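Local coordinates for CIR protein (Plasmodium chabaudi chabaudi, PDB 6ZYV) that is of unknown function but, as a Plasmodium-interspersed repeat protein, belongs to a large variant antigen family linked to infected red blood cells, at residues 7-11 and 86-90; 14-18 and 65-70; 159-164 and 188-192; 164-168 and 218-222; 177-181 and 226-230. The protein carries 5 engineered substitutions. All coordinates share one frame; numbering follows the deposited sequence.

Contact 1. Residues 7-11 and 86-90; sequences NLKYV and QYAGY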
# COMPACT_ATOMS: atom_id res chain seq x y z
N ASN A 7 -9.97 -5.09 -5.78
CA ASN A 7 -9.60 -4.54 -4.48
C ASN A 7 -8.79 -3.26 -4.57
O ASN A 7 -8.90 -2.43 -3.66
CB ASN A 7 -8.86 -5.59 -3.62
CG ASN A 7 -7.49 -5.99 -4.14
OD1 ASN A 7 -6.50 -5.24 -4.05
ND2 ASN A 7 -7.39 -7.17 -4.72
N LEU A 8 -7.97 -3.10 -5.64
CA LEU A 8 -7.15 -1.89 -5.78
C LEU A 8 -7.95 -0.63 -5.92
O LEU A 8 -7.48 0.43 -5.52
CB LEU A 8 -6.11 -1.97 -6.90
CG LEU A 8 -4.86 -2.77 -6.63
CD1 LEU A 8 -3.83 -2.51 -7.67
CD2 LEU A 8 -4.22 -2.41 -5.31
N LYS A 9 -9.20 -0.72 -6.39
CA LYS A 9 -10.12 0.40 -6.47
C LYS A 9 -10.24 1.09 -5.08
O LYS A 9 -10.10 2.31 -4.99
CB LYS A 9 -11.50 -0.12 -6.92
CG LYS A 9 -12.60 0.92 -6.98
CD LYS A 9 -13.91 0.29 -7.43
CE LYS A 9 -15.03 1.29 -7.57
NZ LYS A 9 -16.35 0.63 -7.83
N TYR A 10 -10.30 0.28 -4.02
CA TYR A 10 -10.42 0.77 -2.65
C TYR A 10 -9.07 0.99 -1.99
O TYR A 10 -8.91 1.99 -1.32
CB TYR A 10 -11.28 -0.18 -1.80
CG TYR A 10 -12.65 -0.36 -2.38
CD1 TYR A 10 -13.53 0.71 -2.47
CD2 TYR A 10 -13.03 -1.57 -2.96
CE1 TYR A 10 -14.79 0.55 -3.03
CE2 TYR A 10 -14.27 -1.72 -3.57
CZ TYR A 10 -15.15 -0.66 -3.59
OH TYR A 10 -16.39 -0.84 -4.18
N VAL A 11 -8.10 0.09 -2.20
CA VAL A 11 -6.75 0.22 -1.63
C VAL A 11 -6.10 1.54 -2.06
O VAL A 11 -5.59 2.27 -1.20
CB VAL A 11 -5.90 -1.00 -2.01
CG1 VAL A 11 -4.42 -0.81 -1.66
CG2 VAL A 11 -6.45 -2.26 -1.36
N GLN A 86 -2.48 -10.37 1.48
CA GLN A 86 -2.48 -9.32 0.48
C GLN A 86 -2.61 -7.93 1.13
O GLN A 86 -1.84 -7.04 0.78
CB GLN A 86 -3.63 -9.57 -0.50
CG GLN A 86 -3.48 -8.87 -1.82
CD GLN A 86 -4.73 -8.97 -2.70
OE1 GLN A 86 -5.86 -9.09 -2.23
NE2 GLN A 86 -4.55 -8.87 -4.01
N TYR A 87 -3.53 -7.75 2.09
CA TYR A 87 -3.74 -6.46 2.73
C TYR A 87 -2.61 -6.07 3.63
O TYR A 87 -2.25 -4.89 3.66
CB TYR A 87 -5.11 -6.40 3.44
CG TYR A 87 -6.23 -6.49 2.43
CD1 TYR A 87 -6.18 -5.77 1.24
CD2 TYR A 87 -7.31 -7.34 2.62
CE1 TYR A 87 -7.15 -5.92 0.26
CE2 TYR A 87 -8.29 -7.50 1.64
CZ TYR A 87 -8.21 -6.78 0.47
OH TYR A 87 -9.18 -6.88 -0.48
N ALA A 88 -2.01 -7.04 4.33
CA ALA A 88 -0.84 -6.73 5.17
C ALA A 88 0.32 -6.25 4.27
O ALA A 88 1.02 -5.30 4.61
CB ALA A 88 -0.41 -7.96 5.96
N GLY A 89 0.46 -6.86 3.11
CA GLY A 89 1.48 -6.49 2.14
C GLY A 89 1.31 -5.09 1.61
O GLY A 89 2.32 -4.39 1.48
N TYR A 90 0.06 -4.65 1.30
CA TYR A 90 -0.19 -3.29 0.81
C TYR A 90 0.12 -2.26 1.87
O TYR A 90 0.75 -1.25 1.56
CB TYR A 90 -1.65 -3.08 0.38
CG TYR A 90 -2.05 -3.85 -0.85
CD1 TYR A 90 -1.26 -3.84 -1.99
CD2 TYR A 90 -3.27 -4.51 -0.91
CE1 TYR A 90 -1.65 -4.52 -3.13
CE2 TYR A 90 -3.66 -5.20 -2.03
CZ TYR A 90 -2.85 -5.21 -3.14
OH TYR A 90 -3.33 -5.87 -4.23
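Val11 and Tyr90 mark the nearest backbone approach, their CA atoms 7.8 Å apart, where the N-terminal part of helix 8-20 passes the early part of helix 81-101. Side chains fill the gap. Val11 lays CG1 over one face of the Tyr90 ring, 4.2 Å from the ring centroid, in a CH-pi contact displaced toward the rim. Its other methyl, CG2, lies between the two tyrosines, touching Tyr90 CD2 and Tyr87 CE1. Nearer the hydroxyl end, Leu8 crosses Tyr90 at about a right angle and brings CD2 to 3.8 Å from Tyr90 CZ. Asn7 swings its amide across to helix 81-101, with CG held between the backbone N and the carbonyl carbon (chi1 67°). That places OD1 3.2 Å from the Tyr90 OH, while Asn7 CB meets the Tyr87 OH at the edge of that ring, 3.4 Å away. Asn7 O meanwhile accepts from both Tyr10 N and Val11 N. Phe70 of helix 55-71 packs on both Val11 and Tyr90, and Leu8 reaches on to Phe161 and Leu164. This is helix-helix packing in the core of an all-helical ectodomain, close to its centre, with tyrosine rings set against aliphatic side chains.

Contact 2. Residues 14-18 and 65-70; sequences DIKKI and WLLVMF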
# COMPACT_ATOMS: atom_id res chain seq x y z
N ASP A 14 -7.91 4.48 -0.33
CA ASP A 14 -7.58 4.56 1.09
C ASP A 14 -6.18 5.08 1.33
O ASP A 14 -6.00 5.93 2.20
CB ASP A 14 -7.79 3.21 1.80
CG ASP A 14 -9.22 2.71 1.75
OD1 ASP A 14 -10.13 3.54 1.57
OD2 ASP A 14 -9.42 1.47 1.84
N ILE A 15 -5.21 4.63 0.52
CA ILE A 15 -3.83 5.11 0.67
C ILE A 15 -3.77 6.61 0.40
O ILE A 15 -3.19 7.35 1.21
CB ILE A 15 -2.82 4.29 -0.19
CG1 ILE A 15 -2.66 2.87 0.36
CG2 ILE A 15 -1.48 5.00 -0.26
CD1 ILE A 15 -1.81 1.94 -0.47
N LYS A 16 -4.43 7.08 -0.67
CA LYS A 16 -4.46 8.52 -0.95
C LYS A 16 -5.06 9.33 0.21
O LYS A 16 -4.51 10.37 0.62
CB LYS A 16 -5.15 8.86 -2.28
CG LYS A 16 -5.13 10.38 -2.57
CD LYS A 16 -4.29 10.75 -3.79
CE LYS A 16 -4.39 12.21 -4.21
NZ LYS A 16 -3.85 13.11 -3.15
N LYS A 17 -6.16 8.82 0.78
CA LYS A 17 -6.84 9.46 1.91
C LYS A 17 -5.87 9.61 3.12
O LYS A 17 -5.70 10.72 3.63
CB LYS A 17 -8.10 8.66 2.31
CG LYS A 17 -9.41 9.44 2.17
CD LYS A 17 -10.67 8.53 2.27
CE LYS A 17 -10.74 7.43 1.21
NZ LYS A 17 -11.72 6.34 1.54
N ILE A 18 -5.19 8.52 3.53
CA ILE A 18 -4.28 8.59 4.65
C ILE A 18 -3.03 9.44 4.33
O ILE A 18 -2.56 10.17 5.20
CB ILE A 18 -3.92 7.21 5.27
CG1 ILE A 18 -3.30 7.38 6.67
CG2 ILE A 18 -3.02 6.38 4.37
CD1 ILE A 18 -4.14 8.23 7.62
N TRP A 65 -5.51 2.62 10.73
CA TRP A 65 -6.67 3.04 9.95
C TRP A 65 -6.70 2.32 8.58
O TRP A 65 -7.74 1.80 8.21
CB TRP A 65 -6.68 4.57 9.78
CG TRP A 65 -7.88 5.07 9.03
CD1 TRP A 65 -9.10 5.41 9.56
CD2 TRP A 65 -7.98 5.27 7.62
NE1 TRP A 65 -9.95 5.82 8.56
CE2 TRP A 65 -9.29 5.71 7.35
CE3 TRP A 65 -7.10 5.10 6.56
CZ2 TRP A 65 -9.72 6.04 6.07
CZ3 TRP A 65 -7.53 5.38 5.28
CH2 TRP A 65 -8.82 5.87 5.05
N LEU A 66 -5.54 2.20 7.89
CA LEU A 66 -5.40 1.50 6.62
C LEU A 66 -5.81 0.07 6.73
O LEU A 66 -6.59 -0.38 5.92
CB LEU A 66 -3.95 1.51 6.08
CG LEU A 66 -3.53 2.57 5.07
CD1 LEU A 66 -2.20 2.15 4.39
CD2 LEU A 66 -4.66 2.87 4.05
N LEU A 67 -5.23 -0.68 7.69
CA LEU A 67 -5.56 -2.08 7.91
C LEU A 67 -7.03 -2.27 8.21
O LEU A 67 -7.62 -3.22 7.71
CB LEU A 67 -4.73 -2.67 9.07
CG LEU A 67 -3.29 -3.04 8.78
CD1 LEU A 67 -2.65 -3.65 10.04
CD2 LEU A 67 -3.21 -4.02 7.60
N VAL A 68 -7.62 -1.38 9.02
CA VAL A 68 -9.04 -1.47 9.34
C VAL A 68 -9.89 -1.29 8.05
O VAL A 68 -10.78 -2.09 7.78
CB VAL A 68 -9.43 -0.48 10.46
CG1 VAL A 68 -10.94 -0.32 10.57
CG2 VAL A 68 -8.85 -0.93 11.80
N MET A 69 -9.55 -0.29 7.24
CA MET A 69 -10.25 -0.05 5.98
C MET A 69 -10.08 -1.18 4.99
O MET A 69 -11.04 -1.51 4.33
CB MET A 69 -9.76 1.26 5.33
CG MET A 69 -10.16 2.48 6.08
SD MET A 69 -11.95 2.70 6.26
CE MET A 69 -12.45 2.86 4.52
N PHE A 70 -8.88 -1.75 4.86
CA PHE A 70 -8.64 -2.85 3.93
C PHE A 70 -9.47 -4.07 4.33
O PHE A 70 -10.00 -4.75 3.46
CB PHE A 70 -7.14 -3.24 3.87
CG PHE A 70 -6.19 -2.24 3.26
CD1 PHE A 70 -6.66 -1.12 2.58
CD2 PHE A 70 -4.81 -2.39 3.39
CE1 PHE A 70 -5.78 -0.19 2.05
CE2 PHE A 70 -3.93 -1.48 2.82
CZ PHE A 70 -4.42 -0.39 2.16
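Asp14 pushes into helix 55-71 as a knob into a hole lined by Trp65, Leu66, Met69 and Phe70, and is buried there. Its OD2 lies 3.5 Å from Met69 CB and meets Phe70 CD1 at the ring edge, the carboxylate and ring planes being 26° apart. On its other oxygen, OD1, the acid has a partner in its own helix: Lys17 NZ donates to it at 3.2 Å, nearly in line with the C-O bond, in a salt bridge. The lysine chain bends at chi3 (-60°) to come back over that turn. This bond probably helps the carboxylate keep its charge in largely apolar surroundings.

Segments 14-18 and 65-70 run roughly antiparallel, at 154°, their axes 10.3 Å apart at closest approach, a spacing common for packed helices in an all-alpha fold such as this one.

The remaining contacts are mostly apolar. Trp65 turns CG anti to its backbone nitrogen (chi1 -177°), which carries the indole toward helix 8-20; there the six-membered ring receives a backbone carbonyl at its edge, Asp14 O, 3.5 Å from CZ3. Ile18 CB and Lys17 CB also reach the indole, and Met69 CG covers one of its faces from within its own helix. Leu66 spreads its branches: CD2 sits 3.9 Å from Ile18 CG2, whereas CD1 faces Ile15 CG1. The same CG1 meets the edge of the Phe70 ring, 4.1 Å from CZ. Trp94 of helix 81-101 covers Ile15, Ile18 and Leu66, and Ile15 also touches Tyr158 and Phe161 of helix 154-174.

Contact 3. Residues 159-164 and 188-192; sequences DIFKSL and FVDEY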
# COMPACT_ATOMS: atom_id res chain seq x y z
N ASP A 159 6.68 3.84 -6.64
CA ASP A 159 6.33 4.82 -7.68
C ASP A 159 5.56 4.14 -8.84
O ASP A 159 4.61 4.73 -9.35
CB ASP A 159 7.58 5.53 -8.21
CG ASP A 159 8.09 6.59 -7.24
OD1 ASP A 159 7.25 7.18 -6.51
OD2 ASP A 159 9.32 6.83 -7.21
N ILE A 160 5.93 2.91 -9.21
CA ILE A 160 5.21 2.15 -10.22
C ILE A 160 3.79 1.82 -9.70
O ILE A 160 2.81 1.98 -10.43
CB ILE A 160 5.98 0.86 -10.59
CG1 ILE A 160 7.42 1.20 -11.07
CG2 ILE A 160 5.21 0.04 -11.62
CD1 ILE A 160 7.47 2.06 -12.31
N PHE A 161 3.68 1.41 -8.43
CA PHE A 161 2.40 1.12 -7.79
C PHE A 161 1.50 2.37 -7.79
O PHE A 161 0.29 2.27 -8.01
CB PHE A 161 2.65 0.62 -6.36
CG PHE A 161 1.39 0.44 -5.55
CD1 PHE A 161 0.47 -0.52 -5.90
CD2 PHE A 161 1.13 1.23 -4.45
CE1 PHE A 161 -0.69 -0.70 -5.16
CE2 PHE A 161 -0.02 1.04 -3.71
CZ PHE A 161 -0.93 0.09 -4.07
N LYS A 162 2.10 3.53 -7.54
CA LYS A 162 1.41 4.82 -7.54
C LYS A 162 0.86 5.13 -8.93
O LYS A 162 -0.27 5.58 -9.04
CB LYS A 162 2.38 5.93 -7.10
CG LYS A 162 2.23 6.35 -5.65
CD LYS A 162 2.60 7.83 -5.40
CE LYS A 162 4.05 8.15 -5.72
NZ LYS A 162 4.45 9.49 -5.17
N SER A 163 1.63 4.86 -10.00
CA SER A 163 1.20 5.04 -11.38
C SER A 163 0.02 4.13 -11.71
O SER A 163 -0.90 4.54 -12.43
CB SER A 163 2.34 4.76 -12.35
OG SER A 163 3.29 5.80 -12.27
N LEU A 164 0.02 2.90 -11.16
CA LEU A 164 -1.08 1.98 -11.33
C LEU A 164 -2.32 2.54 -10.61
O LEU A 164 -3.42 2.53 -11.18
CB LEU A 164 -0.70 0.60 -10.77
CG LEU A 164 -1.78 -0.47 -10.82
CD1 LEU A 164 -2.24 -0.71 -12.28
CD2 LEU A 164 -1.23 -1.77 -10.21
N PHE A 188 2.26 2.99 -18.70
CA PHE A 188 2.52 2.22 -17.50
C PHE A 188 3.47 1.03 -17.77
O PHE A 188 4.44 0.87 -17.03
CB PHE A 188 1.19 1.74 -16.88
CG PHE A 188 1.40 0.80 -15.70
CD1 PHE A 188 1.77 1.30 -14.45
CD2 PHE A 188 1.29 -0.57 -15.86
CE1 PHE A 188 2.01 0.43 -13.39
CE2 PHE A 188 1.55 -1.43 -14.81
CZ PHE A 188 1.88 -0.93 -13.57
N VAL A 189 3.21 0.22 -18.80
CA VAL A 189 4.06 -0.92 -19.12
C VAL A 189 5.47 -0.45 -19.55
O VAL A 189 6.46 -1.09 -19.18
CB VAL A 189 3.43 -1.94 -20.10
CG1 VAL A 189 2.11 -2.46 -19.58
CG2 VAL A 189 3.33 -1.44 -21.53
N ASP A 190 5.57 0.70 -20.25
CA ASP A 190 6.88 1.24 -20.64
C ASP A 190 7.63 1.74 -19.39
O ASP A 190 8.82 1.52 -19.28
CB ASP A 190 6.71 2.41 -21.64
CG ASP A 190 6.27 1.99 -23.04
OD1 ASP A 190 6.26 0.77 -23.32
OD2 ASP A 190 5.94 2.88 -23.84
N GLU A 191 6.93 2.38 -18.46
CA GLU A 191 7.50 2.88 -17.21
C GLU A 191 7.98 1.71 -16.34
O GLU A 191 9.05 1.78 -15.74
CB GLU A 191 6.44 3.71 -16.46
CG GLU A 191 6.99 4.39 -15.22
CD GLU A 191 5.96 5.03 -14.30
OE1 GLU A 191 4.75 4.94 -14.61
OE2 GLU A 191 6.36 5.61 -13.26
N TYR A 192 7.21 0.62 -16.31
CA TYR A 192 7.58 -0.56 -15.56
C TYR A 192 8.79 -1.29 -16.23
O TYR A 192 9.71 -1.72 -15.52
CB TYR A 192 6.37 -1.48 -15.44
CG TYR A 192 6.71 -2.77 -14.74
CD1 TYR A 192 7.14 -2.78 -13.42
CD2 TYR A 192 6.65 -3.99 -15.41
CE1 TYR A 192 7.48 -3.96 -12.78
CE2 TYR A 192 6.96 -5.18 -14.78
CZ TYR A 192 7.37 -5.16 -13.46
OH TYR A 192 7.76 -6.33 -12.85
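An antiparallel helix pair brings Ile160 against Phe188, Glu191 and Tyr192: helix 154-174 and helix 181-198 follow one another in the chain, and their segments here run at 177° with axes 10.4 Å apart. Ile160 divides its branches among the three. CG2, standing anti to the backbone N, touches Phe188 CE1 at 3.7 Å and Tyr192 CD1, while CD1 runs alongside the glutamate chain to Glu191 CG at 3.8 Å. The Phe188 ring comes in edge first, meeting Ile160 O in its plane, 3.4 Å from CE1. Leu164 CB also touches Phe188 CE1, and Ser163 CB reaches the ring edge at CD1.

At the partly exposed margin the contact turns polar. Glu191 reaches over fully extended from CG, and its OE1 accepts a hydrogen bond of 2.9 Å from Ser163 OG through the syn lone pair, the one on the side of OE2. Tyr192 sends its hydroxyl elsewhere, to Tyr208, while the Phe188 ring meets Tyr219 of helix 213-226 with planes at about 20°. Two consecutive antiparallel helices packed in this way form a helical hairpin, here part of an all-helical domain.

Contact 4. Residues 164-168 and 218-222; sequences LCNMY and GYDNL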
# COMPACT_ATOMS: atom_id res chain seq x y z
N LEU A 164 0.02 2.90 -11.16
CA LEU A 164 -1.08 1.98 -11.33
C LEU A 164 -2.32 2.54 -10.61
O LEU A 164 -3.42 2.53 -11.18
CB LEU A 164 -0.70 0.60 -10.77
CG LEU A 164 -1.78 -0.47 -10.82
CD1 LEU A 164 -2.24 -0.71 -12.28
CD2 LEU A 164 -1.23 -1.77 -10.21
N CYS A 165 -2.15 3.07 -9.38
CA CYS A 165 -3.22 3.68 -8.60
C CYS A 165 -3.83 4.90 -9.30
O CYS A 165 -5.03 5.11 -9.20
CB CYS A 165 -2.76 4.02 -7.18
SG CYS A 165 -2.75 2.60 -6.06
N ASN A 166 -3.03 5.66 -10.06
CA ASN A 166 -3.55 6.80 -10.82
C ASN A 166 -4.54 6.34 -11.89
O ASN A 166 -5.56 6.98 -12.10
CB ASN A 166 -2.43 7.64 -11.42
CG ASN A 166 -1.60 8.35 -10.38
OD1 ASN A 166 -2.08 8.71 -9.29
ND2 ASN A 166 -0.31 8.56 -10.67
N MET A 167 -4.26 5.18 -12.54
CA MET A 167 -5.18 4.64 -13.55
C MET A 167 -6.48 4.17 -12.88
O MET A 167 -7.56 4.41 -13.41
CB MET A 167 -4.52 3.52 -14.36
CG MET A 167 -3.35 4.01 -15.19
SD MET A 167 -2.77 2.71 -16.30
CE MET A 167 -2.05 1.61 -15.12
N TYR A 168 -6.39 3.56 -11.68
CA TYR A 168 -7.58 3.15 -10.92
C TYR A 168 -8.45 4.36 -10.56
O TYR A 168 -9.68 4.26 -10.60
CB TYR A 168 -7.20 2.37 -9.65
CG TYR A 168 -7.07 0.88 -9.87
CD1 TYR A 168 -5.85 0.32 -10.25
CD2 TYR A 168 -8.15 0.03 -9.71
CE1 TYR A 168 -5.71 -1.05 -10.43
CE2 TYR A 168 -8.04 -1.34 -9.91
CZ TYR A 168 -6.81 -1.88 -10.27
OH TYR A 168 -6.65 -3.23 -10.48
N GLY A 218 -2.80 -6.33 -10.02
CA GLY A 218 -3.37 -4.99 -10.14
C GLY A 218 -3.57 -4.50 -11.56
O GLY A 218 -4.62 -3.96 -11.89
N TYR A 219 -2.56 -4.71 -12.41
CA TYR A 219 -2.62 -4.34 -13.82
C TYR A 219 -3.63 -5.23 -14.57
O TYR A 219 -4.45 -4.72 -15.32
CB TYR A 219 -1.22 -4.43 -14.46
CG TYR A 219 -1.22 -4.07 -15.93
CD1 TYR A 219 -1.45 -2.77 -16.35
CD2 TYR A 219 -1.05 -5.05 -16.91
CE1 TYR A 219 -1.47 -2.44 -17.70
CE2 TYR A 219 -1.08 -4.74 -18.26
CZ TYR A 219 -1.30 -3.43 -18.65
OH TYR A 219 -1.36 -3.12 -19.99
N ASP A 220 -3.62 -6.55 -14.32
CA ASP A 220 -4.55 -7.48 -14.95
C ASP A 220 -5.99 -7.10 -14.63
O ASP A 220 -6.83 -7.06 -15.53
CB ASP A 220 -4.29 -8.93 -14.49
CG ASP A 220 -3.13 -9.64 -15.17
OD1 ASP A 220 -2.60 -9.11 -16.19
OD2 ASP A 220 -2.73 -10.73 -14.67
N ASN A 221 -6.26 -6.75 -13.36
CA ASN A 221 -7.61 -6.36 -12.99
C ASN A 221 -7.99 -5.03 -13.65
O ASN A 221 -9.11 -4.89 -14.13
CB ASN A 221 -7.80 -6.30 -11.47
CG ASN A 221 -9.20 -5.81 -11.11
OD1 ASN A 221 -10.18 -6.58 -11.15
ND2 ASN A 221 -9.34 -4.50 -10.83
N LEU A 222 -7.05 -4.07 -13.68
CA LEU A 222 -7.32 -2.77 -14.28
C LEU A 222 -7.77 -2.87 -15.77
O LEU A 222 -8.81 -2.31 -16.15
CB LEU A 222 -6.08 -1.86 -14.10
CG LEU A 222 -6.17 -0.37 -14.48
CD1 LEU A 222 -5.84 -0.13 -15.96
CD2 LEU A 222 -7.48 0.29 -14.04
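Tyr168 reaches across to helix 213-226 and is gripped at its hydroxyl by two hydrogen bonds. It donates to Gly218 O at 2.6 Å, in the carbonyl plane and on a lone pair, and it accepts from Asn221 ND2 at 3.0 Å, with an N-H...O angle of 162°. The hydroxyl lies close to the Asn221 amide plane, and amide and ring are nearly coplanar, 7° apart. Leu222 covers one face of the ring: CD2 stands over its centre, 4.1 Å from the centroid, in a CH-pi contact, while CB meets CE1. Leu164 closes the other tight spot, placing CD2 3.8 Å from Gly218 C, where the bare glycine backbone lets it in.

Packing is looser toward Met167, whose SD crosses to Leu222 CD1 at 4.2 Å, and toward Tyr219, which turns away to pack on Phe188 and bond Pro235 O. Asn221 is at the partly exposed side and gives ND2 also to Asp6. The two segments run near parallel, at 23°, with axes 10.5 Å apart.

Gly218 O serves two donors, Tyr168 OH and Leu222 N, so the tyrosine bonds to a carbonyl already engaged in its helix. The hydroxyl, acting as donor and acceptor at once, is thereby fixed in direction and satisfied within a buried interface.

Contact 5. Residues 177-181 and 226-230; sequences NYANC and CNNGQ. Engineered in segment 177-181: Ala179 (natural residue Thr).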
# COMPACT_ATOMS: atom_id res chain seq x y z
N ASN A 177 -16.31 5.40 -19.36
CA ASN A 177 -15.71 6.18 -20.43
C ASN A 177 -14.30 6.64 -20.05
O ASN A 177 -13.99 7.84 -20.08
CB ASN A 177 -16.59 7.37 -20.84
CG ASN A 177 -16.47 7.72 -22.30
OD1 ASN A 177 -15.44 7.45 -22.94
ND2 ASN A 177 -17.52 8.30 -22.88
N TYR A 178 -13.44 5.67 -19.70
CA TYR A 178 -12.05 5.96 -19.41
C TYR A 178 -11.38 5.76 -20.77
O TYR A 178 -10.84 4.70 -21.07
CB TYR A 178 -11.53 5.03 -18.29
CG TYR A 178 -10.07 5.20 -17.90
CD1 TYR A 178 -9.33 6.30 -18.32
CD2 TYR A 178 -9.43 4.25 -17.11
CE1 TYR A 178 -7.99 6.42 -18.00
CE2 TYR A 178 -8.09 4.38 -16.77
CZ TYR A 178 -7.37 5.45 -17.23
OH TYR A 178 -6.05 5.57 -16.89
N ALA A 179 -11.51 6.79 -21.61
CA ALA A 179 -11.01 6.83 -22.99
C ALA A 179 -9.49 6.76 -23.07
O ALA A 179 -8.96 6.21 -24.04
CB ALA A 179 -11.51 8.10 -23.67
N ASN A 180 -8.79 7.27 -22.06
CA ASN A 180 -7.34 7.24 -22.04
C ASN A 180 -6.77 5.95 -21.43
O ASN A 180 -5.57 5.92 -21.19
CB ASN A 180 -6.79 8.43 -21.25
CG ASN A 180 -6.84 9.73 -22.00
OD1 ASN A 180 -7.06 9.76 -23.22
ND2 ASN A 180 -6.62 10.82 -21.28
N CYS A 181 -7.60 4.92 -21.13
CA CYS A 181 -7.09 3.73 -20.48
C CYS A 181 -6.00 3.04 -21.27
O CYS A 181 -4.99 2.68 -20.69
CB CYS A 181 -8.19 2.75 -20.09
SG CYS A 181 -7.62 1.40 -19.00
N CYS A 226 -11.29 -1.85 -17.62
CA CYS A 226 -11.38 -0.91 -18.76
C CYS A 226 -12.10 -1.56 -19.91
O CYS A 226 -12.97 -0.93 -20.51
CB CYS A 226 -10.01 -0.42 -19.18
SG CYS A 226 -9.27 0.77 -18.03
N ASN A 227 -11.84 -2.87 -20.15
CA ASN A 227 -12.53 -3.60 -21.20
C ASN A 227 -13.98 -3.99 -20.86
O ASN A 227 -14.56 -4.84 -21.53
CB ASN A 227 -11.72 -4.80 -21.66
CG ASN A 227 -10.88 -4.48 -22.87
OD1 ASN A 227 -11.08 -3.46 -23.56
ND2 ASN A 227 -9.91 -5.32 -23.17
N ASN A 228 -14.56 -3.36 -19.84
CA ASN A 228 -15.97 -3.52 -19.51
C ASN A 228 -16.83 -2.39 -20.12
O ASN A 228 -18.04 -2.54 -20.26
CB ASN A 228 -16.21 -3.66 -18.01
CG ASN A 228 -15.87 -5.03 -17.49
OD1 ASN A 228 -15.71 -5.99 -18.25
ND2 ASN A 228 -15.76 -5.18 -16.18
N GLY A 229 -16.22 -1.28 -20.49
CA GLY A 229 -16.91 -0.17 -21.12
C GLY A 229 -16.32 0.24 -22.46
O GLY A 229 -16.78 1.20 -23.07
N GLN A 230 -15.28 -0.47 -22.92
CA GLN A 230 -14.62 -0.25 -24.20
C GLN A 230 -14.10 -1.60 -24.78
O GLN A 230 -14.34 -2.67 -24.20
CB GLN A 230 -13.48 0.80 -24.05
CG GLN A 230 -12.23 0.25 -23.40
CD GLN A 230 -11.17 1.29 -23.23
OE1 GLN A 230 -10.19 1.35 -23.98
NE2 GLN A 230 -11.33 2.13 -22.23
O HOH W 1 -8.72 3.56 -23.95
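Cys181 and Cys226 are joined by a disulfide, SG to SG 2.0 Å, with a chi3 of 85° close to the relaxed right angle. Cys181 holds SG anti to its backbone N, whereas Cys226 keeps its own beside the backbone N, and together these torsions bridge CA atoms 6.5 Å apart. Beside the bond lies Tyr178, whose CD2 is 3.6 Å from Cys226 SG; the sulfur approaches the ring obliquely, while Cys181 CB covers one face.

The polar contact is a hydrogen bond from Gln230 NE2 to Tyr178 O, 2.9 Å long and bent to 130° at the hydrogen. The donor sits above the carbonyl plane, and Cys181 N reaches the same oxygen from the opposite face, closing the type I turn from Tyr178 to Cys181. Gln230 OE1 accepts a hydrogen bond of 2.7 Å from a water, which also donates to Ala179 O; Ala179 is an engineered replacement of threonine. The glutamine's oxygen is further held by Ser232 OG.

Farther out, Tyr178 OH is bonded to Asp184, and its ring rests on Met167, Glu170 and Leu171 of helix 154-174. Phe234 packs on both cysteines. The disulfide thus ties the start of helix 181-198 to the end of helix 213-226, with helix 154-174 packed against Tyr178 and Cys226.

From the N terminus, helix 8-20 enters two contacts: contact 1 closes a long loop by reaching helix 81-101, and contact 2, nested inside it, brings in helix 55-71. The two touch through Phe70. Only after contacts 1 and 2 have closed do contacts 3, 4 and 5 open, and these three cross one another, since their segments alternate along the chain; they bind helices 154-174, 181-198 and 213-226 into one bundle. Contacts 3 and 4 share Leu164, and contact 4 touches contact 5 where Leu222 meets Cys181. The two groups join where Leu8 packs on Leu164, Tyr168 and Gly218, and the disulfide between Cys12 and Cys165 links helix 8-20 to helix 154-174 covalently.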